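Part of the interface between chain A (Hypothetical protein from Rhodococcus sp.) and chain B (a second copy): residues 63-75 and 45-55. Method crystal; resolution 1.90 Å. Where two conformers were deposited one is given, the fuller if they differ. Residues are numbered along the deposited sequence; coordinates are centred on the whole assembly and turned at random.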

ATOM      1  N   GLY A  63     -11.455   7.254  19.419  1.00 33.99           N
ATOM      2  CA  GLY A  63     -11.582   6.922  20.847  1.00 33.54           C
ATOM      3  C   GLY A  63     -12.731   5.945  21.067  1.00 34.31           C
ATOM      4  O   GLY A  63     -12.575   4.944  21.768  1.00 33.95           O
ATOM      5  N   HIS A  64     -13.887   6.228  20.467  1.00 34.33           N
ATOM      6  CA  HIS A  64     -15.053   5.319  20.617  1.00 35.10           C
ATOM      7  C   HIS A  64     -14.697   3.901  20.142  1.00 35.08           C
ATOM      8  O   HIS A  64     -14.917   2.905  20.858  1.00 35.27           O
ATOM      9  N   LEU A  65     -14.181   3.811  18.909  1.00 34.74           N
ATOM     10  CA  LEU A  65     -13.780   2.508  18.333  1.00 34.84           C
ATOM     11  C   LEU A  65     -12.753   1.761  19.182  1.00 35.02           C
ATOM     12  O   LEU A  65     -12.850   0.546  19.375  1.00 35.09           O
ATOM     13  N   GLU A  66     -11.790   2.502  19.711  1.00 34.77           N
ATOM     14  CA  GLU A  66     -10.786   1.967  20.620  1.00 35.77           C
ATOM     15  C   GLU A  66     -11.373   1.423  21.911  1.00 35.70           C
ATOM     16  O   GLU A  66     -10.942   0.359  22.388  1.00 34.97           O
ATOM     17  N   GLU A  67     -12.341   2.146  22.471  1.00 36.18           N
ATOM     18  CA  GLU A  67     -12.972   1.745  23.723  0.50 37.79           C
ATOM     19  C   GLU A  67     -13.947   0.573  23.532  1.00 38.22           C
ATOM     20  O   GLU A  67     -14.272  -0.115  24.478  1.00 38.76           O
ATOM     21  N   HIS A  68     -14.400   0.357  22.294  1.00 38.99           N
ATOM     22  CA  HIS A  68     -15.316  -0.747  21.956  1.00 40.55           C
ATOM     23  C   HIS A  68     -14.579  -1.874  21.223  1.00 42.00           C
ATOM     24  O   HIS A  68     -14.850  -2.180  20.064  1.00 42.90           O
ATOM     25  N   ALA A  69     -13.618  -2.473  21.909  1.00 43.34           N
ATOM     26  CA  ALA A  69     -12.789  -3.501  21.311  1.00 44.71           C
ATOM     27  C   ALA A  69     -12.854  -4.700  22.230  1.00 45.40           C
ATOM     28  O   ALA A  69     -12.947  -4.522  23.451  1.00 46.24           O
ATOM     29  N   PRO A  70     -12.848  -5.921  21.665  1.00 46.06           N
ATOM     30  CA  PRO A  70     -12.872  -7.115  22.530  1.00 46.90           C
ATOM     31  C   PRO A  70     -11.599  -7.267  23.365  1.00 47.66           C
ATOM     32  O   PRO A  70     -10.567  -6.679  23.022  1.00 47.70           O
ATOM     33  N   ALA A  71     -11.685  -8.047  24.447  1.00 49.11           N
ATOM     34  CA  ALA A  71     -10.519  -8.406  25.269  1.00 50.02           C
ATOM     35  C   ALA A  71      -9.426  -9.085  24.437  1.00 50.79           C
ATOM     36  O   ALA A  71      -8.291  -8.587  24.357  1.00 51.15           O
ATOM     37  N   VAL A  72      -9.772 -10.206  23.805  1.00 51.34           N
ATOM     38  CA  VAL A  72      -8.874 -10.850  22.829  1.00 51.48           C
ATOM     39  C   VAL A  72      -9.201 -10.405  21.389  1.00 51.43           C
ATOM     40  O   VAL A  72     -10.374 -10.325  21.005  1.00 51.65           O
ATOM     41  N   ALA A  73      -8.164 -10.096  20.610  1.00 51.24           N
ATOM     42  CA  ALA A  73      -8.344  -9.721  19.205  1.00 51.20           C
ATOM     43  C   ALA A  73      -8.807 -10.923  18.383  1.00 51.05           C
ATOM     44  O   ALA A  73      -8.514 -12.059  18.736  1.00 50.85           O
ATOM     45  N   GLU A  74      -9.548 -10.664  17.308  1.00 51.15           N
ATOM     46  CA  GLU A  74     -10.078 -11.725  16.449  1.00 51.53           C
ATOM     47  C   GLU A  74      -8.956 -12.451  15.714  1.00 50.78           C
ATOM     48  O   GLU A  74      -7.958 -11.838  15.321  1.00 50.17           O
ATOM     49  N   ARG A  75      -9.131 -13.763  15.554  1.00 50.33           N
ATOM     50  CA  ARG A  75      -8.167 -14.627  14.875  1.00 49.87           C
ATOM     51  C   ARG A  75      -8.004 -14.227  13.412  1.00 49.34           C
ATOM     52  O   ARG A  75      -8.969 -13.826  12.753  1.00 48.90           O
TER
ATOM     53  N   ASP B  45     -14.864  -3.812  18.053  1.00 37.60           N
ATOM     54  CA  ASP B  45     -15.885  -4.877  18.153  1.00 38.81           C
ATOM     55  C   ASP B  45     -16.896  -4.656  17.026  1.00 38.40           C
ATOM     56  O   ASP B  45     -17.570  -3.635  16.967  1.00 37.65           O
ATOM     57  N   ARG B  46     -16.969  -5.621  16.121  1.00 38.15           N
ATOM     58  CA  ARG B  46     -17.806  -5.511  14.929  1.00 39.10           C
ATOM     59  C   ARG B  46     -19.299  -5.617  15.244  1.00 38.91           C
ATOM     60  O   ARG B  46     -20.149  -5.279  14.406  1.00 39.56           O
ATOM     61  N   GLY B  47     -19.615  -6.085  16.447  1.00 38.02           N
ATOM     62  CA  GLY B  47     -20.994  -6.209  16.879  1.00 37.28           C
ATOM     63  C   GLY B  47     -21.496  -4.964  17.589  1.00 36.77           C
ATOM     64  O   GLY B  47     -22.635  -4.926  18.045  1.00 36.01           O
ATOM     65  N   ASN B  48     -20.645  -3.945  17.687  1.00 35.96           N
ATOM     66  CA  ASN B  48     -21.025  -2.680  18.332  1.00 35.92           C
ATOM     67  C   ASN B  48     -22.117  -2.002  17.518  1.00 35.73           C
ATOM     68  O   ASN B  48     -21.874  -1.567  16.391  1.00 35.58           O
ATOM     69  N   ALA B  49     -23.319  -1.922  18.085  1.00 35.26           N
ATOM     70  CA  ALA B  49     -24.460  -1.308  17.396  1.00 35.87           C
ATOM     71  C   ALA B  49     -24.209   0.164  17.038  1.00 36.23           C
ATOM     72  O   ALA B  49     -24.723   0.642  16.024  1.00 36.43           O
ATOM     73  N   ASN B  50     -23.375   0.847  17.837  1.00 35.75           N
ATOM     74  CA  ASN B  50     -22.978   2.234  17.565  1.00 35.13           C
ATOM     75  C   ASN B  50     -22.246   2.442  16.220  1.00 35.84           C
ATOM     76  O   ASN B  50     -22.108   3.577  15.772  1.00 35.39           O
ATOM     77  N   LEU B  51     -21.775   1.368  15.569  1.00 35.43           N
ATOM     78  CA  LEU B  51     -21.122   1.528  14.281  1.00 35.15           C
ATOM     79  C   LEU B  51     -22.062   2.100  13.221  1.00 35.28           C
ATOM     80  O   LEU B  51     -21.602   2.669  12.238  1.00 35.93           O
ATOM     81  N   GLU B  52     -23.366   1.950  13.409  1.00 35.02           N
ATOM     82  CA  GLU B  52     -24.323   2.587  12.510  1.00 35.12           C
ATOM     83  C   GLU B  52     -24.185   4.126  12.521  1.00 34.71           C
ATOM     84  O   GLU B  52     -24.057   4.767  11.470  1.00 34.56           O
ATOM     85  N   ARG B  53     -24.218   4.722  13.704  1.00 34.42           N
ATOM     86  CA  ARG B  53     -24.048   6.163  13.837  1.00 33.90           C
ATOM     87  C   ARG B  53     -22.617   6.581  13.436  1.00 33.67           C
ATOM     88  O   ARG B  53     -22.430   7.591  12.758  1.00 33.53           O
ATOM     89  N   VAL B  54     -21.618   5.791  13.814  1.00 33.90           N
ATOM     90  CA  VAL B  54     -20.217   6.108  13.443  1.00 34.36           C
ATOM     91  C   VAL B  54     -20.075   6.226  11.913  1.00 34.76           C
ATOM     92  O   VAL B  54     -19.447   7.174  11.406  1.00 35.30           O
ATOM     93  N   ALA B  55     -20.691   5.303  11.177  1.00 35.30           N
ATOM     94  CA  ALA B  55     -20.684   5.396   9.696  1.00 35.79           C
ATOM     95  C   ALA B  55     -21.360   6.691   9.198  1.00 36.43           C
ATOM     96  O   ALA B  55     -20.876   7.359   8.270  1.00 36.72           O
TER

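The two stretches bury 479 Å² between them, both sides summed. Helix 63-67 of chain A runs nearly antiparallel to helix 51-55 of chain B (157° between their N-to-C directions), but the axes come no closer than 11.7 Å, so side chains must fill the space between. G63(A) has no side chain and makes no contact.

H64(A) is the first residue to reach across. Its CA-to-CB bond points toward chain B, and chi1 of -177° (t) with chi2 of -90° carries the imidazole toward N48(B), N50(B) and V54(B). Its CE1 lies 3.0 Å from ND2 of N48(B), which sits at the ring edge near the ring plane. The same CE1 is 3.4 Å from CB of N50(B), and ND1 of H64(A) is 4.1 Å from CG2 of V54(B). These are packing contacts around a small polar ring, and they cover 58 Å² of the residue.

One residue on, L65(A) leaves its backbone sideways, yet the m,t rotamer (chi1 -62°, chi2 175°) brings its end nearer to chain B. CD2 of L65(A) meets CD2 of L51(B) at 3.4 Å, a tight apolar contact, and lies 4.4 Å from CG1 of V54(B). L51(B), also m,t, likewise starts sideways and ends nearer, so the two leucines meet through their tips. E66(A) and E67(A) stay out of reach, their side chains at least 8.1 Å from the other stretch.

H68(A) is the first residue to leave helical phi/psi (-105/62). Its CB points toward chain B with chi1 of -72° (m), and its ring is held from within its own chain: ND1 donates to O of H64(A) at 2.9 Å, with an N-H...O angle of 157°. Thus anchored, the ring places CG 3.4 Å from ND2 of N48(B), whose amide therefore contacts both histidines. N48(B) itself is t (chi1 178°), and its OD1 accepts from N of N50(B) at 3.0 Å, a capping bond that precedes the helix and leaves ND2 directed to chain A. The backbone of H68(A) supplies the hydrogen bond that joins the stretches: N of D45(B) donates to O of H68(A) at 2.6 Å and 160°.

A69(A) turns its CB away and contributes little. P70(A), with a C-gamma endo ring, sets CD 4.0 Å from CB of D45(B). The carboxylate of D45(B) leads away from chain A; with chi1 at 166° (t), its OD1 instead accepts from N of G47(B) at 3.0 Å.

After A71(A), V72(A) and A73(A), all out of reach, E74(A) points toward chain B again, with chi1 -68° (m) and chi2 154° (t). Its OE1 lies 3.1 Å from NE of R46(B), forming a salt bridge. Because this oxygen sits over one face of the guanidinium, no N-H points at it, and the attraction is one of charge alone. R46(B) reaches this position with chi1 between wells at -34°. R75(A) makes no contact here.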

ATOM      1  CB  HIS A  64     -16.241   5.833  19.800  1.00 34.64           C
ATOM      2  CG  HIS A  64     -17.472   5.000  19.969  1.00 36.24           C
ATOM      3  ND1 HIS A  64     -17.755   3.918  19.167  1.00 38.48           N
ATOM      4  CD2 HIS A  64     -18.475   5.074  20.871  1.00 33.93           C
ATOM      5  CE1 HIS A  64     -18.888   3.362  19.564  1.00 33.84           C
ATOM      6  NE2 HIS A  64     -19.339   4.039  20.600  1.00 36.88           N
ATOM      7  CB  LEU A  65     -13.281   2.697  16.899  1.00 35.02           C
ATOM      8  CG  LEU A  65     -14.314   3.254  15.908  1.00 36.35           C
ATOM      9  CD1 LEU A  65     -13.660   3.514  14.552  1.00 36.49           C
ATOM     10  CD2 LEU A  65     -15.447   2.277  15.710  1.00 37.89           C
ATOM     11  CB  GLU A  66      -9.734   3.035  20.943  1.00 35.83           C
ATOM     12  CG  GLU A  66      -8.785   3.325  19.780  1.00 37.47           C
ATOM     13  CD  GLU A  66      -8.097   4.676  19.902  1.00 39.10           C
ATOM     14  OE1 GLU A  66      -8.234   5.339  20.955  1.00 37.82           O
ATOM     15  OE2 GLU A  66      -7.427   5.085  18.931  1.00 38.26           O
ATOM     16  CB  GLU A  67     -13.660   2.947  24.382  0.50 37.75           C
ATOM     17  CG  GLU A  67     -12.686   4.022  24.851  0.50 39.12           C
ATOM     18  CD  GLU A  67     -13.318   5.408  24.925  0.50 43.11           C
ATOM     19  OE1 GLU A  67     -14.528   5.514  25.244  0.50 43.45           O
ATOM     20  OE2 GLU A  67     -12.605   6.402  24.657  0.50 45.27           O
ATOM     21  CB  HIS A  68     -16.509  -0.239  21.142  1.00 40.35           C
ATOM     22  CG  HIS A  68     -17.476   0.563  21.955  1.00 40.20           C
ATOM     23  ND1 HIS A  68     -17.281   1.900  22.235  1.00 39.31           N
ATOM     24  CD2 HIS A  68     -18.615   0.207  22.595  1.00 39.12           C
ATOM     25  CE1 HIS A  68     -18.272   2.336  22.992  1.00 39.72           C
ATOM     26  NE2 HIS A  68     -19.087   1.328  23.235  1.00 39.80           N
ATOM     27  CB  ALA A  69     -11.356  -2.999  21.154  1.00 44.45           C
ATOM     28  CB  PRO A  70     -13.010  -8.268  21.532  1.00 46.65           C
ATOM     29  CG  PRO A  70     -12.437  -7.714  20.226  1.00 46.73           C
ATOM     30  CD  PRO A  70     -12.833  -6.270  20.229  1.00 46.03           C
ATOM     31  CB  ALA A  71     -10.934  -9.285  26.431  1.00 50.18           C
ATOM     32  CB  VAL A  72      -8.874 -12.408  22.976  1.00 51.54           C
ATOM     33  CG1 VAL A  72     -10.296 -12.978  22.992  1.00 51.87           C
ATOM     34  CG2 VAL A  72      -8.025 -13.072  21.891  1.00 51.49           C
ATOM     35  CB  ALA A  73      -7.065  -9.124  18.632  1.00 51.12           C
ATOM     36  CB  GLU A  74     -11.082 -11.158  15.440  1.00 52.05           C
ATOM     37  CG  GLU A  74     -12.385 -10.641  16.071  1.00 55.45           C
ATOM     38  CD  GLU A  74     -13.061  -9.567  15.230  1.00 58.76           C
ATOM     39  OE1 GLU A  74     -13.164  -9.740  13.991  1.00 60.98           O
ATOM     40  OE2 GLU A  74     -13.481  -8.542  15.811  1.00 60.82           O
ATOM     41  CB  ARG A  75      -8.617 -16.089  14.983  1.00 50.25           C
ATOM     42  CG  ARG A  75      -7.710 -17.112  14.296  1.00 52.17           C
ATOM     43  CD  ARG A  75      -8.516 -18.315  13.809  1.00 56.10           C
ATOM     44  NE  ARG A  75      -9.652 -17.888  12.983  1.00 59.00           N
ATOM     45  CZ  ARG A  75      -9.755 -18.071  11.666  1.00 59.91           C
ATOM     46  NH1 ARG A  75      -8.798 -18.705  10.992  1.00 59.74           N
ATOM     47  NH2 ARG A  75     -10.836 -17.635  11.025  1.00 59.89           N
TER
ATOM     48  CB  ASP B  45     -16.544  -4.858  19.541  1.00 38.55           C
ATOM     49  CG  ASP B  45     -17.845  -5.685  19.619  1.00 41.29           C
ATOM     50  OD1 ASP B  45     -18.018  -6.677  18.863  1.00 39.06           O
ATOM     51  OD2 ASP B  45     -18.705  -5.323  20.460  1.00 43.11           O
ATOM     52  CB  ARG B  46     -17.407  -6.592  13.928  1.00 39.43           C
ATOM     53  CG  ARG B  46     -15.907  -6.910  13.965  1.00 44.21           C
ATOM     54  CD  ARG B  46     -15.393  -7.555  12.686  1.00 49.07           C
ATOM     55  NE  ARG B  46     -15.794  -8.954  12.573  1.00 53.54           N
ATOM     56  CZ  ARG B  46     -15.469  -9.739  11.551  1.00 56.27           C
ATOM     57  NH1 ARG B  46     -14.735  -9.266  10.550  1.00 57.25           N
ATOM     58  NH2 ARG B  46     -15.877 -11.000  11.531  1.00 57.88           N
ATOM     59  CB  ASN B  48     -19.790  -1.785  18.463  1.00 35.42           C
ATOM     60  CG  ASN B  48     -20.086  -0.425  19.077  1.00 36.09           C
ATOM     61  OD1 ASN B  48     -21.167  -0.167  19.636  1.00 37.03           O
ATOM     62  ND2 ASN B  48     -19.114   0.466  18.970  1.00 32.58           N
ATOM     63  CB  ALA B  49     -25.719  -1.465  18.201  1.00 36.09           C
ATOM     64  CB  ASN B  50     -22.067   2.764  18.662  1.00 35.20           C
ATOM     65  CG  ASN B  50     -22.734   2.829  20.011  1.00 34.71           C
ATOM     66  OD1 ASN B  50     -22.494   1.976  20.867  1.00 35.15           O
ATOM     67  ND2 ASN B  50     -23.560   3.845  20.220  1.00 30.28           N
ATOM     68  CB  LEU B  51     -20.492   0.208  13.786  1.00 35.57           C
ATOM     69  CG  LEU B  51     -19.232  -0.269  14.524  1.00 35.58           C
ATOM     70  CD1 LEU B  51     -18.901  -1.714  14.130  1.00 35.78           C
ATOM     71  CD2 LEU B  51     -18.044   0.624  14.181  1.00 38.83           C
ATOM     72  CB  GLU B  52     -25.748   2.153  12.862  1.00 36.14           C
ATOM     73  CG  GLU B  52     -26.816   2.840  12.026  1.00 36.72           C
ATOM     74  CD  GLU B  52     -28.217   2.537  12.496  1.00 40.80           C
ATOM     75  OE1 GLU B  52     -28.395   1.770  13.477  1.00 40.34           O
ATOM     76  OE2 GLU B  52     -29.150   3.083  11.873  1.00 41.02           O
ATOM     77  CB  ARG B  53     -24.413   6.623  15.266  1.00 34.14           C
ATOM     78  CG  ARG B  53     -24.181   8.128  15.558  1.00 33.64           C
ATOM     79  CD  ARG B  53     -25.031   9.014  14.687  1.00 34.38           C
ATOM     80  NE  ARG B  53     -24.476  10.362  14.621  1.00 34.95           N
ATOM     81  CZ  ARG B  53     -24.693  11.229  13.635  1.00 37.14           C
ATOM     82  NH1 ARG B  53     -25.479  10.910  12.599  1.00 32.38           N
ATOM     83  NH2 ARG B  53     -24.131  12.429  13.696  1.00 36.94           N
ATOM     84  CB  VAL B  54     -19.236   5.079  14.044  1.00 34.90           C
ATOM     85  CG1 VAL B  54     -17.820   5.163  13.417  1.00 35.53           C
ATOM     86  CG2 VAL B  54     -19.167   5.259  15.564  1.00 35.82           C
ATOM     87  CB  ALA B  55     -21.319   4.183   9.087  1.00 36.67           C
TER